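Local coordinates for protein oligogalacturonate-specific porin KdgM (Dickeya dadantii, PDB 4FQE) that forms a monomeric beta-barrel porin in the outer membrane that is specific for oligogalacturonides and is required for full virulence, at residues A[180-183]-A[184-188]; A[69-72]-A[73-76]. All coordinates share one frame; numbering follows the deposited sequence. Where two conformers were deposited one is given.

Contact 1. Residues A[180-183]-A[184-188]; sequences YKWD and KNWKP
Asp183 and Trp186 meet inside the tight turn of a beta hairpin, where strand 171-180 gives way to strand 186-195 at the rim of the porin barrel. The turn carries an Asx turn: the carboxylate oxygen Asp183 OD1 accepts from Asn185 N at 2.8 Å and also from Trp186 N at 2.9 Å. The two donors arrive differently, Asn185 N from above the carboxylate plane and Trp186 N nearly along the C-O bond. A chi1 of 77°, which sets CG between the backbone N and the carbonyl carbon, brings the carboxylate over the N-H groups of the residues that follow. The charge of Lys184 stays beyond salt-bridge range, its NZ 4.4 Å from Asp183 OD2.

Backbone bonds close the loop behind this bend. Trp186 O receives Trp182 N at 2.9 Å and, weakly, Asp183 N. Farther out, Tyr180 N donates to Pro188 O at 3.0 Å, but the proline nitrogen has no hydrogen to return to Tyr180 O. That oxygen is approached instead by carbon, in a CA-H...O contact from Lys187 and by the ring carbon Pro188 CD.

The apolar contacts centre on Trp182, whose CB meets Pro188 CD and whose indole meets that of Trp186. The two indoles run alongside each other in the same direction, their planes 69° apart, so the rings meet obliquely. Trp186 is further met edge-to-face by Tyr214 and touched by a bound detergent molecule, consistent with an aromatic belt near the membrane interface. Asn185 ND2 bonds to Ser215 O of the neighbouring strand 205-215, tying the turn to it. Between the tryptophans the nearest carbons are Trp182 CZ3 and Trp186 CD1, 3.9 Å apart, while Asp183 OD1 lies at the edge of the Trp186 ring, 3.4 Å from CD1.

Contact 2. Residues A[69-72]-A[73-76]; sequences KFNS and VFSI
With chi1 at 52°, Asn71 places its amide between its own backbone N and carbonyl carbon, turned inward over the chain ahead, where OD1 meets Val73 and Phe74. Phe70, chi1 -63°, has its ring anti to its carbonyl carbon and directed along the hairpin toward Ile76. OD1 accepts from Val73 N and Phe74 N, each at 2.9 Å. The donors come from opposite faces of the amide plane, and the Phe74 bond is the straighter, 170° at its hydrogen. The bond to Val73 N defines an Asx turn, here joining strand 57-69 to strand 74-85. Behind it, Phe70 N reaches Phe74 O at 3.1 Å in a weak bond, and Lys69 and Ser75 form an antiparallel non-hydrogen-bonded pair with CA atoms 4.3 Å apart. The Phe70 ring has Ile76 CG2 at its edge, in plane, 3.6 Å from CE2, though Ile76 was deposited in two conformers and this detail is therefore tentative. One face of the Phe74 ring is covered by Val73 CG1. A neutral amide oxygen thus satisfies two turn N-H groups at once, while the hydrocarbon groups gather on the surface, where a bound detergent lies near Ile76.

In the fold
Contact 1 and contact 2 are both surface contacts at hairpin turns of the same closed antiparallel sheet, their centres 26 Å apart and their nearest atoms about 15 Å. They hold different strand pairs, 171-180 with 186-195 and 57-69 with 74-85, yet share a plan: an Asx side chain takes the N-H groups two and three residues ahead, and the N-H of the residue before it goes to the backbone carbonyl of an aromatic residue four positions on, weakly in 69-76. The acceptor is a carboxylate in 180-188 and an amide in 69-76. Flanking chemistry also diverges, with paired indoles and proline against phenylalanine and isoleucine. Each turn is tied to its following neighbour strand, through Ser215 or Asn100.

Contact 1. Residues A[180-183]-A[184-188]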
ATOM      1  N   TYR A 180      13.996   3.223   5.054  1.00 21.77           N
ATOM      2  CA  TYR A 180      15.382   3.539   4.831  1.00 22.45           C
ATOM      3  C   TYR A 180      15.972   2.563   3.812  1.00 22.79           C
ATOM      4  O   TYR A 180      15.961   1.341   4.001  1.00 21.87           O
ATOM      5  CB  TYR A 180      16.151   3.484   6.157  1.00 23.00           C
ATOM      6  CG  TYR A 180      17.643   3.737   6.023  1.00 23.99           C
ATOM      7  CD1 TYR A 180      18.119   4.958   5.579  1.00 24.98           C
ATOM      8  CD2 TYR A 180      18.572   2.760   6.357  1.00 24.60           C
ATOM      9  CE1 TYR A 180      19.479   5.199   5.461  1.00 25.54           C
ATOM     10  CE2 TYR A 180      19.917   2.989   6.218  1.00 25.35           C
ATOM     11  CZ  TYR A 180      20.363   4.224   5.777  1.00 25.78           C
ATOM     12  OH  TYR A 180      21.708   4.446   5.659  1.00 26.70           O
ATOM     13  N   LYS A 181      16.447   3.131   2.709  1.00 23.10           N
ATOM     14  CA  LYS A 181      17.146   2.409   1.672  1.00 23.62           C
ATOM     15  C   LYS A 181      18.560   2.130   2.177  1.00 23.77           C
ATOM     16  O   LYS A 181      19.465   2.943   2.033  1.00 24.16           O
ATOM     17  CB  LYS A 181      17.131   3.246   0.369  1.00 25.00           C
ATOM     18  CG  LYS A 181      17.717   2.545  -0.829  1.00 26.20           C
ATOM     19  CD  LYS A 181      17.720   3.415  -2.071  1.00 27.54           C
ATOM     20  CE  LYS A 181      18.754   2.951  -3.097  1.00 29.22           C
ATOM     21  NZ  LYS A 181      19.651   4.094  -3.448  1.00 31.27           N
ATOM     22  N   TRP A 182      18.711   0.962   2.805  1.00 23.32           N
ATOM     23  CA  TRP A 182      19.947   0.555   3.438  1.00 23.82           C
ATOM     24  C   TRP A 182      21.024   0.294   2.416  1.00 24.64           C
ATOM     25  O   TRP A 182      22.190   0.686   2.593  1.00 25.10           O
ATOM     26  CB  TRP A 182      19.658  -0.656   4.361  1.00 23.35           C
ATOM     27  CG  TRP A 182      20.884  -1.216   5.030  1.00 23.81           C
ATOM     28  CD1 TRP A 182      21.460  -0.814   6.249  1.00 24.14           C
ATOM     29  CD2 TRP A 182      21.729  -2.316   4.560  1.00 24.36           C
ATOM     30  NE1 TRP A 182      22.562  -1.572   6.531  1.00 24.39           N
ATOM     31  CE2 TRP A 182      22.783  -2.485   5.571  1.00 25.00           C
ATOM     32  CE3 TRP A 182      21.711  -3.172   3.458  1.00 24.64           C
ATOM     33  CZ2 TRP A 182      23.770  -3.469   5.449  1.00 25.83           C
ATOM     34  CZ3 TRP A 182      22.711  -4.148   3.352  1.00 25.37           C
ATOM     35  CH2 TRP A 182      23.728  -4.271   4.324  1.00 25.87           C
ATOM     36  N   ASP A 183      20.657  -0.364   1.331  1.00 24.89           N
ATOM     37  CA  ASP A 183      21.489  -0.392   0.135  1.00 26.11           C
ATOM     38  C   ASP A 183      20.621  -0.592  -1.097  1.00 26.63           C
ATOM     39  O   ASP A 183      19.409  -0.486  -1.014  1.00 26.43           O
ATOM     40  CB  ASP A 183      22.626  -1.414   0.259  1.00 26.56           C
ATOM     41  CG  ASP A 183      22.180  -2.874   0.051  1.00 26.24           C
ATOM     42  OD1 ASP A 183      20.964  -3.159  -0.110  1.00 24.67           O
ATOM     43  OD2 ASP A 183      23.104  -3.736   0.093  1.00 26.55           O
ATOM     44  N   LYS A 184      21.255  -0.877  -2.231  1.00 28.81           N
ATOM     45  CA  LYS A 184      20.601  -1.031  -3.540  1.00 29.53           C
ATOM     46  C   LYS A 184      19.460  -2.091  -3.501  1.00 28.95           C
ATOM     47  O   LYS A 184      18.468  -2.004  -4.253  1.00 28.83           O
ATOM     48  CB  LYS A 184      21.673  -1.441  -4.593  1.00 31.72           C
ATOM     49  CG  LYS A 184      22.907  -0.518  -4.695  1.00 33.59           C
ATOM     50  CD  LYS A 184      24.260  -1.116  -4.231  1.00 34.93           C
ATOM     51  CE  LYS A 184      24.459  -1.195  -2.711  1.00 34.20           C
ATOM     52  NZ  LYS A 184      25.874  -1.266  -2.192  1.00 36.41           N
ATOM     53  N   ASN A 185      19.596  -3.074  -2.604  1.00 27.75           N
ATOM     54  CA  ASN A 185      18.610  -4.152  -2.499  1.00 27.00           C
ATOM     55  C   ASN A 185      17.655  -4.119  -1.315  1.00 25.54           C
ATOM     56  O   ASN A 185      16.508  -4.533  -1.463  1.00 25.54           O
ATOM     57  CB  ASN A 185      19.335  -5.484  -2.470  1.00 27.99           C
ATOM     58  CG  ASN A 185      20.235  -5.674  -3.661  1.00 29.22           C
ATOM     59  OD1 ASN A 185      21.454  -5.725  -3.531  1.00 30.28           O
ATOM     60  ND2 ASN A 185      19.642  -5.776  -4.828  1.00 29.87           N
ATOM     61  N   TRP A 186      18.085  -3.608  -0.158  1.00 24.21           N
ATOM     62  CA  TRP A 186      17.295  -3.728   1.060  1.00 23.23           C
ATOM     63  C   TRP A 186      16.741  -2.428   1.551  1.00 22.71           C
ATOM     64  O   TRP A 186      17.499  -1.472   1.778  1.00 22.95           O
ATOM     65  CB  TRP A 186      18.139  -4.327   2.187  1.00 23.18           C
ATOM     66  CG  TRP A 186      18.663  -5.691   1.893  1.00 23.70           C
ATOM     67  CD1 TRP A 186      19.932  -6.053   1.442  1.00 24.41           C
ATOM     68  CD2 TRP A 186      17.913  -6.956   2.011  1.00 23.46           C
ATOM     69  NE1 TRP A 186      20.003  -7.436   1.276  1.00 24.79           N
ATOM     70  CE2 TRP A 186      18.838  -8.026   1.630  1.00 24.11           C
ATOM     71  CE3 TRP A 186      16.634  -7.290   2.426  1.00 22.80           C
ATOM     72  CZ2 TRP A 186      18.446  -9.364   1.606  1.00 24.40           C
ATOM     73  CZ3 TRP A 186      16.266  -8.637   2.446  1.00 22.82           C
ATOM     74  CH2 TRP A 186      17.141  -9.642   2.021  1.00 23.71           C
ATOM     75  N   LYS A 187      15.443  -2.410   1.831  1.00 22.16           N
ATOM     76  CA  LYS A 187      14.740  -1.222   2.346  1.00 21.97           C
ATOM     77  C   LYS A 187      13.882  -1.651   3.530  1.00 21.22           C
ATOM     78  O   LYS A 187      12.679  -1.974   3.373  1.00 20.87           O
ATOM     79  CB  LYS A 187      13.883  -0.545   1.226  1.00 22.75           C
ATOM     80  CG  LYS A 187      13.174   0.758   1.635  1.00 23.21           C
ATOM     81  CD  LYS A 187      12.350   1.413   0.525  1.00 24.24           C
ATOM     82  CE  LYS A 187      11.021   0.719   0.222  1.00 25.09           C
ATOM     83  NZ  LYS A 187      10.200   1.428  -0.857  1.00 27.20           N
ATOM     84  N   PRO A 188      14.475  -1.655   4.741  1.00 20.98           N
ATOM     85  CA  PRO A 188      13.672  -1.862   5.935  1.00 20.65           C
ATOM     86  C   PRO A 188      12.781  -0.669   6.233  1.00 20.40           C
ATOM     87  O   PRO A 188      13.079   0.423   5.789  1.00 20.29           O
ATOM     88  CB  PRO A 188      14.719  -2.044   7.034  1.00 20.86           C
ATOM     89  CG  PRO A 188      15.912  -1.318   6.562  1.00 21.33           C
ATOM     90  CD  PRO A 188      15.913  -1.580   5.065  1.00 21.32           C
TER

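Contact 2. Residues A[69-72]-A[73-76]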
ATOM      1  N   LYS A  69       1.509   8.330 -17.230  1.00 29.22           N
ATOM      2  CA  LYS A  69       2.139   9.601 -16.833  1.00 30.66           C
ATOM      3  C   LYS A  69       1.846  10.674 -17.860  1.00 31.01           C
ATOM      4  O   LYS A  69       2.247  10.553 -19.005  1.00 32.29           O
ATOM      5  CB  LYS A  69       3.649   9.439 -16.652  1.00 31.80           C
ATOM      6  CG  LYS A  69       4.012   8.335 -15.661  1.00 31.72           C
ATOM      7  CD  LYS A  69       5.517   8.283 -15.464  1.00 33.10           C
ATOM      8  CE  LYS A  69       5.943   7.423 -14.279  1.00 32.77           C
ATOM      9  NZ  LYS A  69       5.371   7.907 -13.004  1.00 34.14           N
ATOM     10  N   PHE A  70       1.108  11.701 -17.464  1.00 30.67           N
ATOM     11  CA  PHE A  70       0.854  12.823 -18.355  1.00 31.20           C
ATOM     12  C   PHE A  70       2.112  13.625 -18.597  1.00 31.41           C
ATOM     13  O   PHE A  70       2.325  14.117 -19.698  1.00 32.34           O
ATOM     14  CB  PHE A  70      -0.221  13.747 -17.800  1.00 31.58           C
ATOM     15  CG  PHE A  70      -1.556  13.092 -17.661  1.00 31.18           C
ATOM     16  CD1 PHE A  70      -2.399  12.980 -18.748  1.00 31.65           C
ATOM     17  CD2 PHE A  70      -1.980  12.607 -16.428  1.00 30.59           C
ATOM     18  CE1 PHE A  70      -3.635  12.371 -18.623  1.00 31.37           C
ATOM     19  CE2 PHE A  70      -3.218  12.005 -16.291  1.00 30.16           C
ATOM     20  CZ  PHE A  70      -4.050  11.893 -17.391  1.00 30.80           C
ATOM     21  N   ASN A  71       2.899  13.782 -17.539  1.00 30.56           N
ATOM     22  CA  ASN A  71       4.153  14.542 -17.546  1.00 31.23           C
ATOM     23  C   ASN A  71       4.882  14.237 -16.248  1.00 30.74           C
ATOM     24  O   ASN A  71       4.453  13.360 -15.515  1.00 29.72           O
ATOM     25  CB  ASN A  71       3.871  16.036 -17.698  1.00 31.67           C
ATOM     26  CG  ASN A  71       2.868  16.544 -16.683  1.00 30.86           C
ATOM     27  OD1 ASN A  71       2.955  16.243 -15.474  1.00 29.03           O
ATOM     28  ND2 ASN A  71       1.914  17.336 -17.165  1.00 31.29           N
ATOM     29  N   SER A  72       5.960  14.961 -15.958  1.00 31.75           N
ATOM     30  CA  SER A  72       6.781  14.716 -14.761  1.00 31.26           C
ATOM     31  C   SER A  72       6.085  14.970 -13.409  1.00 30.01           C
ATOM     32  O   SER A  72       6.542  14.495 -12.355  1.00 29.61           O
ATOM     33  CB  SER A  72       8.074  15.542 -14.840  1.00 32.38           C
ATOM     34  OG  SER A  72       7.826  16.934 -14.754  1.00 33.72           O
ATOM     35  N   VAL A  73       4.971  15.689 -13.438  1.00 29.09           N
ATOM     36  CA  VAL A  73       4.222  15.985 -12.242  1.00 27.94           C
ATOM     37  C   VAL A  73       3.014  15.080 -12.016  1.00 26.61           C
ATOM     38  O   VAL A  73       2.883  14.505 -10.940  1.00 25.40           O
ATOM     39  CB  VAL A  73       3.756  17.453 -12.246  1.00 28.82           C
ATOM     40  CG1 VAL A  73       2.959  17.763 -10.989  1.00 28.20           C
ATOM     41  CG2 VAL A  73       4.964  18.404 -12.362  1.00 30.23           C
ATOM     42  N   PHE A  74       2.112  14.974 -13.002  1.00 26.55           N
ATOM     43  CA  PHE A  74       0.813  14.297 -12.782  1.00 25.96           C
ATOM     44  C   PHE A  74       0.795  12.907 -13.427  1.00 25.46           C
ATOM     45  O   PHE A  74       1.288  12.731 -14.538  1.00 25.69           O
ATOM     46  CB  PHE A  74      -0.362  15.141 -13.346  1.00 26.90           C
ATOM     47  CG  PHE A  74      -0.580  16.445 -12.630  1.00 27.71           C
ATOM     48  CD1 PHE A  74      -0.919  16.466 -11.272  1.00 27.23           C
ATOM     49  CD2 PHE A  74      -0.409  17.667 -13.292  1.00 28.66           C
ATOM     50  CE1 PHE A  74      -1.108  17.669 -10.611  1.00 27.66           C
ATOM     51  CE2 PHE A  74      -0.578  18.863 -12.625  1.00 29.28           C
ATOM     52  CZ  PHE A  74      -0.940  18.869 -11.292  1.00 28.67           C
ATOM     53  N   SER A  75       0.232  11.926 -12.719  1.00 24.69           N
ATOM     54  CA  SER A  75      -0.007  10.610 -13.277  1.00 24.73           C
ATOM     55  C   SER A  75      -1.339  10.047 -12.754  1.00 24.37           C
ATOM     56  O   SER A  75      -1.843  10.475 -11.730  1.00 24.18           O
ATOM     57  CB  SER A  75       1.154   9.660 -12.936  1.00 24.74           C
ATOM     58  OG  SER A  75       1.265   9.488 -11.537  1.00 23.86           O
ATOM     59  N   ILE A  76      -1.927   9.129 -13.503  1.00 24.57           N
ATOM     60  CA  ILE A  76      -3.126   8.437 -13.067  0.50 24.57           C
ATOM     61  C   ILE A  76      -2.932   6.937 -13.273  1.00 24.34           C
ATOM     62  O   ILE A  76      -2.350   6.518 -14.289  1.00 24.56           O
ATOM     63  CB  ILE A  76      -4.374   8.914 -13.818  0.50 25.17           C
ATOM     64  CG1 ILE A  76      -4.176   8.770 -15.326  0.50 25.88           C
ATOM     65  CG2 ILE A  76      -4.675  10.355 -13.442  0.50 25.67           C
ATOM     66  CD1 ILE A  76      -5.425   9.047 -16.106  0.50 26.88           C
TER